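Local coordinates for protein nidogen-1 (Mus musculus, PDB 1GL4) that links components of basement membranes as a sulfated glycoprotein tightly associated with laminin, also binding collagen IV and perlecan, at residues 7-19 against 28-42. Sequence-based numbering, arbitrary orientation.
Sequences TCANNRHQCSVHA and FCCRCVANYTGNGRQ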
ATOM      1  N   THR A   7     -28.417 -13.964  17.772  1.00 42.08           N
ATOM      2  CA  THR A   7     -28.258 -12.950  18.857  1.00 42.41           C
ATOM      3  C   THR A   7     -26.840 -12.969  19.429  1.00 42.33           C
ATOM      4  O   THR A   7     -26.060 -13.882  19.159  1.00 42.55           O
ATOM      5  CB  THR A   7     -29.237 -13.213  20.012  1.00 42.51           C
ATOM      6  OG1 THR A   7     -28.887 -14.443  20.656  1.00 42.60           O
ATOM      7  CG2 THR A   7     -30.665 -13.301  19.493  1.00 42.45           C
ATOM      8  N   CYS A   8     -26.516 -11.955  20.225  1.00 42.56           N
ATOM      9  CA  CYS A   8     -25.193 -11.860  20.828  1.00 43.70           C
ATOM     10  C   CYS A   8     -24.918 -13.036  21.753  1.00 45.32           C
ATOM     11  O   CYS A   8     -23.862 -13.666  21.671  1.00 45.76           O
ATOM     12  CB  CYS A   8     -25.055 -10.547  21.603  1.00 41.73           C
ATOM     13  SG  CYS A   8     -25.084  -9.070  20.538  1.00 40.32           S
ATOM     14  N   ALA A   9     -25.874 -13.336  22.625  1.00 46.84           N
ATOM     15  CA  ALA A   9     -25.733 -14.438  23.568  1.00 48.40           C
ATOM     16  C   ALA A   9     -25.342 -15.737  22.867  1.00 49.54           C
ATOM     17  O   ALA A   9     -24.795 -16.647  23.489  1.00 49.81           O
ATOM     18  CB  ALA A   9     -27.036 -14.631  24.340  1.00 48.68           C
ATOM     19  N   ASN A  10     -25.615 -15.820  21.568  1.00 51.06           N
ATOM     20  CA  ASN A  10     -25.295 -17.021  20.805  1.00 52.16           C
ATOM     21  C   ASN A  10     -24.108 -16.868  19.859  1.00 52.35           C
ATOM     22  O   ASN A  10     -23.364 -17.823  19.637  1.00 52.45           O
ATOM     23  CB  ASN A  10     -26.515 -17.466  19.995  1.00 53.09           C
ATOM     24  CG  ASN A  10     -27.737 -17.690  20.860  1.00 54.39           C
ATOM     25  OD1 ASN A  10     -27.693 -18.445  21.830  1.00 55.29           O
ATOM     26  ND2 ASN A  10     -28.839 -17.037  20.508  1.00 54.83           N
ATOM     27  N   ASN A  11     -23.924 -15.672  19.305  1.00 52.09           N
ATOM     28  CA  ASN A  11     -22.833 -15.457  18.362  1.00 52.00           C
ATOM     29  C   ASN A  11     -21.917 -14.266  18.637  1.00 51.24           C
ATOM     30  O   ASN A  11     -21.520 -13.558  17.711  1.00 51.28           O
ATOM     31  CB  ASN A  11     -23.403 -15.345  16.946  1.00 52.55           C
ATOM     32  CG  ASN A  11     -24.118 -16.606  16.508  1.00 53.31           C
ATOM     33  OD1 ASN A  11     -23.496 -17.650  16.316  1.00 54.03           O
ATOM     34  ND2 ASN A  11     -25.435 -16.518  16.356  1.00 53.63           N
ATOM     35  N   ARG A  12     -21.574 -14.046  19.900  1.00 50.38           N
ATOM     36  CA  ARG A  12     -20.678 -12.951  20.250  1.00 49.52           C
ATOM     37  C   ARG A  12     -19.298 -13.222  19.657  1.00 48.28           C
ATOM     38  O   ARG A  12     -18.581 -12.296  19.278  1.00 47.77           O
ATOM     39  CB  ARG A  12     -20.558 -12.817  21.770  1.00 50.56           C
ATOM     40  CG  ARG A  12     -21.611 -11.937  22.410  1.00 52.10           C
ATOM     41  CD  ARG A  12     -21.469 -11.926  23.926  1.00 53.55           C
ATOM     42  NE  ARG A  12     -22.305 -10.897  24.541  1.00 54.78           N
ATOM     43  CZ  ARG A  12     -22.099  -9.590  24.408  1.00 55.42           C
ATOM     44  NH1 ARG A  12     -21.081  -9.146  23.683  1.00 56.18           N
ATOM     45  NH2 ARG A  12     -22.917  -8.725  24.994  1.00 56.06           N
ATOM     46  N   HIS A  13     -18.938 -14.499  19.577  1.00 46.71           N
ATOM     47  CA  HIS A  13     -17.640 -14.906  19.047  1.00 45.28           C
ATOM     48  C   HIS A  13     -17.421 -14.448  17.607  1.00 43.09           C
ATOM     49  O   HIS A  13     -16.298 -14.473  17.105  1.00 42.52           O
ATOM     50  CB  HIS A  13     -17.493 -16.427  19.124  1.00 46.06           C
ATOM     51  CG  HIS A  13     -18.446 -17.171  18.240  1.00 47.31           C
ATOM     52  ND1 HIS A  13     -19.803 -17.210  18.474  1.00 47.46           N
ATOM     53  CD2 HIS A  13     -18.238 -17.889  17.110  1.00 47.37           C
ATOM     54  CE1 HIS A  13     -20.392 -17.920  17.528  1.00 48.15           C
ATOM     55  NE2 HIS A  13     -19.463 -18.343  16.687  1.00 48.44           N
ATOM     56  N   GLN A  14     -18.498 -14.040  16.943  1.00 41.07           N
ATOM     57  CA  GLN A  14     -18.405 -13.574  15.565  1.00 39.79           C
ATOM     58  C   GLN A  14     -17.728 -12.207  15.517  1.00 36.84           C
ATOM     59  O   GLN A  14     -17.154 -11.819  14.500  1.00 36.08           O
ATOM     60  CB  GLN A  14     -19.801 -13.474  14.942  1.00 41.72           C
ATOM     61  CG  GLN A  14     -20.504 -14.807  14.748  1.00 43.67           C
ATOM     62  CD  GLN A  14     -19.802 -15.691  13.740  1.00 45.97           C
ATOM     63  OE1 GLN A  14     -18.681 -16.148  13.971  1.00 47.51           O
ATOM     64  NE2 GLN A  14     -20.455 -15.932  12.608  1.00 46.40           N
ATOM     65  N   CYS A  15     -17.801 -11.485  16.631  1.00 33.50           N
ATOM     66  CA  CYS A  15     -17.211 -10.157  16.732  1.00 30.47           C
ATOM     67  C   CYS A  15     -15.731 -10.193  17.103  1.00 29.16           C
ATOM     68  O   CYS A  15     -15.217 -11.202  17.589  1.00 28.45           O
ATOM     69  CB  CYS A  15     -17.950  -9.328  17.789  1.00 30.64           C
ATOM     70  SG  CYS A  15     -19.716  -8.981  17.491  1.00 30.71           S
ATOM     71  N   SER A  16     -15.050  -9.076  16.866  1.00 27.06           N
ATOM     72  CA  SER A  16     -13.642  -8.946  17.213  1.00 25.30           C
ATOM     73  C   SER A  16     -13.597  -8.860  18.736  1.00 24.52           C
ATOM     74  O   SER A  16     -14.563  -8.416  19.358  1.00 20.55           O
ATOM     75  CB  SER A  16     -13.067  -7.660  16.610  1.00 25.86           C
ATOM     76  OG  SER A  16     -11.807  -7.336  17.182  1.00 25.33           O
ATOM     77  N   VAL A  17     -12.494  -9.285  19.341  1.00 23.71           N
ATOM     78  CA  VAL A  17     -12.386  -9.213  20.796  1.00 25.80           C
ATOM     79  C   VAL A  17     -12.347  -7.748  21.218  1.00 25.12           C
ATOM     80  O   VAL A  17     -12.617  -7.413  22.371  1.00 26.09           O
ATOM     81  CB  VAL A  17     -11.114  -9.925  21.318  1.00 25.84           C
ATOM     82  CG1 VAL A  17     -11.140 -11.396  20.916  1.00 26.70           C
ATOM     83  CG2 VAL A  17      -9.869  -9.246  20.770  1.00 26.89           C
ATOM     84  N   HIS A  18     -12.020  -6.875  20.271  1.00 23.85           N
ATOM     85  CA  HIS A  18     -11.950  -5.445  20.544  1.00 22.96           C
ATOM     86  C   HIS A  18     -13.240  -4.746  20.123  1.00 23.71           C
ATOM     87  O   HIS A  18     -13.245  -3.539  19.870  1.00 22.19           O
ATOM     88  CB  HIS A  18     -10.771  -4.814  19.794  1.00 24.07           C
ATOM     89  CG  HIS A  18      -9.438  -5.400  20.145  1.00 25.13           C
ATOM     90  ND1 HIS A  18      -8.933  -5.393  21.429  1.00 26.77           N
ATOM     91  CD2 HIS A  18      -8.490  -5.984  19.373  1.00 25.90           C
ATOM     92  CE1 HIS A  18      -7.732  -5.946  21.430  1.00 25.39           C
ATOM     93  NE2 HIS A  18      -7.440  -6.312  20.196  1.00 24.76           N
ATOM     94  N   ALA A  19     -14.336  -5.500  20.057  1.00 24.30           N
ATOM     95  CA  ALA A  19     -15.617  -4.931  19.648  1.00 25.95           C
ATOM     96  C   ALA A  19     -16.776  -5.266  20.588  1.00 27.85           C
ATOM     97  O   ALA A  19     -16.691  -6.186  21.398  1.00 27.71           O
ATOM     98  CB  ALA A  19     -15.953  -5.392  18.238  1.00 23.67           C
ATOM     99  N   PHE A  28     -27.972  -9.211  15.137  1.00 30.48           N
ATOM    100  CA  PHE A  28     -26.978  -8.436  15.870  1.00 28.91           C
ATOM    101  C   PHE A  28     -25.894  -7.890  14.943  1.00 27.69           C
ATOM    102  O   PHE A  28     -25.725  -8.368  13.821  1.00 25.28           O
ATOM    103  CB  PHE A  28     -26.313  -9.308  16.934  1.00 30.29           C
ATOM    104  CG  PHE A  28     -25.443 -10.389  16.364  1.00 31.41           C
ATOM    105  CD1 PHE A  28     -26.002 -11.554  15.851  1.00 32.59           C
ATOM    106  CD2 PHE A  28     -24.061 -10.222  16.295  1.00 33.16           C
ATOM    107  CE1 PHE A  28     -25.200 -12.540  15.276  1.00 33.65           C
ATOM    108  CE2 PHE A  28     -23.249 -11.199  15.721  1.00 33.92           C
ATOM    109  CZ  PHE A  28     -23.820 -12.361  15.211  1.00 34.82           C
ATOM    110  N   CYS A  29     -25.165  -6.889  15.434  1.00 26.78           N
ATOM    111  CA  CYS A  29     -24.066  -6.268  14.702  1.00 27.54           C
ATOM    112  C   CYS A  29     -22.908  -6.006  15.668  1.00 27.89           C
ATOM    113  O   CYS A  29     -23.117  -5.853  16.876  1.00 26.74           O
ATOM    114  CB  CYS A  29     -24.497  -4.940  14.069  1.00 28.68           C
ATOM    115  SG  CYS A  29     -25.751  -5.077  12.757  1.00 31.47           S
ATOM    116  N   CYS A  30     -21.694  -5.955  15.125  1.00 27.32           N
ATOM    117  CA  CYS A  30     -20.486  -5.714  15.913  1.00 27.05           C
ATOM    118  C   CYS A  30     -19.972  -4.295  15.674  1.00 27.10           C
ATOM    119  O   CYS A  30     -20.201  -3.713  14.609  1.00 25.43           O
ATOM    120  CB  CYS A  30     -19.379  -6.691  15.515  1.00 27.18           C
ATOM    121  SG  CYS A  30     -19.782  -8.469  15.529  1.00 29.80           S
ATOM    122  N   ARG A  31     -19.261  -3.749  16.656  1.00 24.97           N
ATOM    123  CA  ARG A  31     -18.712  -2.402  16.540  1.00 25.80           C
ATOM    124  C   ARG A  31     -17.428  -2.281  17.364  1.00 24.67           C
ATOM    125  O   ARG A  31     -17.413  -2.641  18.539  1.00 22.83           O
ATOM    126  CB  ARG A  31     -19.735  -1.378  17.030  1.00 28.94           C
ATOM    127  CG  ARG A  31     -19.392   0.057  16.679  1.00 33.64           C
ATOM    128  CD  ARG A  31     -20.432   1.013  17.234  1.00 37.87           C
ATOM    129  NE  ARG A  31     -20.209   2.385  16.792  1.00 41.59           N
ATOM    130  CZ  ARG A  31     -20.889   3.434  17.246  1.00 43.52           C
ATOM    131  NH1 ARG A  31     -21.834   3.269  18.161  1.00 45.32           N
ATOM    132  NH2 ARG A  31     -20.630   4.649  16.780  1.00 44.50           N
ATOM    133  N   CYS A  32     -16.356  -1.782  16.746  1.00 22.56           N
ATOM    134  CA  CYS A  32     -15.082  -1.625  17.447  1.00 21.67           C
ATOM    135  C   CYS A  32     -15.220  -0.630  18.597  1.00 21.36           C
ATOM    136  O   CYS A  32     -15.913   0.384  18.475  1.00 18.27           O
ATOM    137  CB  CYS A  32     -13.978  -1.136  16.495  1.00 23.22           C
ATOM    138  SG  CYS A  32     -13.665  -2.199  15.042  1.00 21.72           S
ATOM    139  N   VAL A  33     -14.551  -0.922  19.707  1.00 21.38           N
ATOM    140  CA  VAL A  33     -14.591  -0.048  20.875  1.00 23.84           C
ATOM    141  C   VAL A  33     -13.684   1.165  20.669  1.00 23.71           C
ATOM    142  O   VAL A  33     -12.884   1.199  19.732  1.00 23.32           O
ATOM    143  CB  VAL A  33     -14.150  -0.802  22.157  1.00 24.26           C
ATOM    144  CG1 VAL A  33     -12.702  -1.241  22.041  1.00 21.96           C
ATOM    145  CG2 VAL A  33     -14.340   0.090  23.377  1.00 27.82           C
ATOM    146  N   ALA A  34     -13.821   2.157  21.545  1.00 23.05           N
ATOM    147  CA  ALA A  34     -13.031   3.379  21.470  1.00 23.32           C
ATOM    148  C   ALA A  34     -11.533   3.107  21.332  1.00 22.53           C
ATOM    149  O   ALA A  34     -10.989   2.209  21.977  1.00 22.69           O
ATOM    150  CB  ALA A  34     -13.292   4.243  22.707  1.00 24.21           C
ATOM    151  N   ASN A  35     -10.884   3.888  20.473  1.00 22.50           N
ATOM    152  CA  ASN A  35      -9.452   3.785  20.216  1.00 22.02           C
ATOM    153  C   ASN A  35      -9.047   2.624  19.299  1.00 22.09           C
ATOM    154  O   ASN A  35      -7.865   2.261  19.199  1.00 18.40           O
ATOM    155  CB  ASN A  35      -8.706   3.730  21.548  1.00 24.53           C
ATOM    156  CG  ASN A  35      -9.082   4.891  22.454  1.00 26.86           C
ATOM    157  OD1 ASN A  35      -8.953   6.058  22.072  1.00 28.09           O
ATOM    158  ND2 ASN A  35      -9.564   4.577  23.648  1.00 25.29           N
ATOM    159  N   TYR A  36     -10.040   2.050  18.631  1.00 19.78           N
ATOM    160  CA  TYR A  36      -9.815   0.971  17.674  1.00 19.35           C
ATOM    161  C   TYR A  36     -10.630   1.318  16.430  1.00 18.86           C
ATOM    162  O   TYR A  36     -11.659   1.989  16.536  1.00 17.63           O
ATOM    163  CB  TYR A  36     -10.272  -0.382  18.239  1.00 17.41           C
ATOM    164  CG  TYR A  36      -9.337  -0.959  19.281  1.00 20.34           C
ATOM    165  CD1 TYR A  36      -9.260  -0.407  20.559  1.00 19.50           C
ATOM    166  CD2 TYR A  36      -8.490  -2.024  18.971  1.00 18.64           C
ATOM    167  CE1 TYR A  36      -8.357  -0.899  21.503  1.00 21.85           C
ATOM    168  CE2 TYR A  36      -7.584  -2.522  19.908  1.00 20.81           C
ATOM    169  CZ  TYR A  36      -7.523  -1.954  21.170  1.00 20.44           C
ATOM    170  OH  TYR A  36      -6.630  -2.438  22.100  1.00 24.26           O
ATOM    171  N   THR A  37     -10.167   0.897  15.256  1.00 18.54           N
ATOM    172  CA  THR A  37     -10.909   1.175  14.025  1.00 19.17           C
ATOM    173  C   THR A  37     -11.179  -0.130  13.284  1.00 16.35           C
ATOM    174  O   THR A  37     -10.436  -1.101  13.431  1.00 12.78           O
ATOM    175  CB  THR A  37     -10.146   2.154  13.092  1.00 21.46           C
ATOM    176  OG1 THR A  37      -8.898   1.576  12.693  1.00 26.52           O
ATOM    177  CG2 THR A  37      -9.880   3.464  13.810  1.00 25.65           C
ATOM    178  N   GLY A  38     -12.252  -0.148  12.497  1.00 14.71           N
ATOM    179  CA  GLY A  38     -12.616  -1.345  11.762  1.00 13.91           C
ATOM    180  C   GLY A  38     -14.124  -1.455  11.630  1.00 14.37           C
ATOM    181  O   GLY A  38     -14.838  -0.485  11.876  1.00 12.94           O
ATOM    182  N   ASN A  39     -14.616  -2.636  11.269  1.00 16.72           N
ATOM    183  CA  ASN A  39     -16.055  -2.833  11.097  1.00 18.72           C
ATOM    184  C   ASN A  39     -16.717  -3.717  12.154  1.00 19.07           C
ATOM    185  O   ASN A  39     -17.801  -4.248  11.923  1.00 21.32           O
ATOM    186  CB  ASN A  39     -16.332  -3.418   9.712  1.00 18.18           C
ATOM    187  CG  ASN A  39     -15.880  -4.860   9.589  1.00 20.71           C
ATOM    188  OD1 ASN A  39     -15.161  -5.378  10.450  1.00 20.53           O
ATOM    189  ND2 ASN A  39     -16.290  -5.517   8.509  1.00 18.64           N
ATOM    190  N   GLY A  40     -16.080  -3.883  13.309  1.00 20.07           N
ATOM    191  CA  GLY A  40     -16.677  -4.711  14.346  1.00 19.03           C
ATOM    192  C   GLY A  40     -16.212  -6.155  14.310  1.00 19.93           C
ATOM    193  O   GLY A  40     -15.887  -6.732  15.351  1.00 19.69           O
ATOM    194  N   ARG A  41     -16.192  -6.748  13.117  1.00 19.82           N
ATOM    195  CA  ARG A  41     -15.742  -8.127  12.954  1.00 20.13           C
ATOM    196  C   ARG A  41     -14.217  -8.164  12.982  1.00 20.07           C
ATOM    197  O   ARG A  41     -13.613  -9.162  13.379  1.00 20.10           O
ATOM    198  CB  ARG A  41     -16.247  -8.702  11.624  1.00 24.53           C
ATOM    199  CG  ARG A  41     -17.724  -9.082  11.612  1.00 26.28           C
ATOM    200  CD  ARG A  41     -18.177  -9.466  10.209  1.00 29.70           C
ATOM    201  NE  ARG A  41     -17.333 -10.509   9.633  1.00 33.11           N
ATOM    202  CZ  ARG A  41     -17.388 -11.794   9.965  1.00 34.74           C
ATOM    203  NH1 ARG A  41     -18.260 -12.213  10.876  1.00 34.87           N
ATOM    204  NH2 ARG A  41     -16.560 -12.661   9.395  1.00 34.34           N
ATOM    205  N   GLN A  42     -13.609  -7.061  12.553  1.00 18.38           N
ATOM    206  CA  GLN A  42     -12.155  -6.916  12.510  1.00 18.39           C
ATOM    207  C   GLN A  42     -11.829  -5.510  13.027  1.00 17.92           C
ATOM    208  O   GLN A  42     -12.408  -4.521  12.556  1.00 16.73           O
ATOM    209  CB  GLN A  42     -11.645  -7.057  11.067  1.00 18.39           C
ATOM    210  CG  GLN A  42     -12.153  -8.277  10.286  1.00 17.77           C
ATOM    211  CD  GLN A  42     -11.504  -9.580  10.706  1.00 16.97           C
ATOM    212  OE1 GLN A  42     -10.384  -9.594  11.208  1.00 19.72           O
ATOM    213  NE2 GLN A  42     -12.197 -10.691  10.476  1.00 18.47           N
TER
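The carbonyl oxygen of H18 receives the backbone N of V33 in a nearly straight hydrogen bond of 2.9 Å (170° at the hydrogen). Two residues earlier, S16 N donates to G40 O at 2.9 Å. With OG turned away from the backbone N of S16 (chi1 166°), the hydroxyl accepts H18 N in an ST turn, which steadies the type I turn from S16 to A19. Within that turn, the H18 imidazole lies over the phenol of Y36 as an offset stack, centroids 4.4 Å apart and planes at 23°; CE2 of Y36 sits above the centre of the imidazole, whose other face is covered by V17 CG2. In place of H18, an alanine would probably strip the Y36 ring of its stacking partner and leave the phenol freer to turn. Both segments belong to the EGF-like module of the G2 fragment, and the C15–C30 disulfide ties the N-terminal segment to strand 28-32, completing with C8–C21 and C32–C43 the 1-3, 2-4, 5-6 EGF pattern. Toward the N terminus, F28 sets its ring against helix 8-11 and Q14: CZ meets N11 CB at 3.5 Å, Q14 CG comes in at the ring edge, T7 O stands over one face, and F28 CB touches C8 SG at 3.8 Å. R41, bent at chi3, carries its guanidinium to a salt bridge with E133 of the barrel.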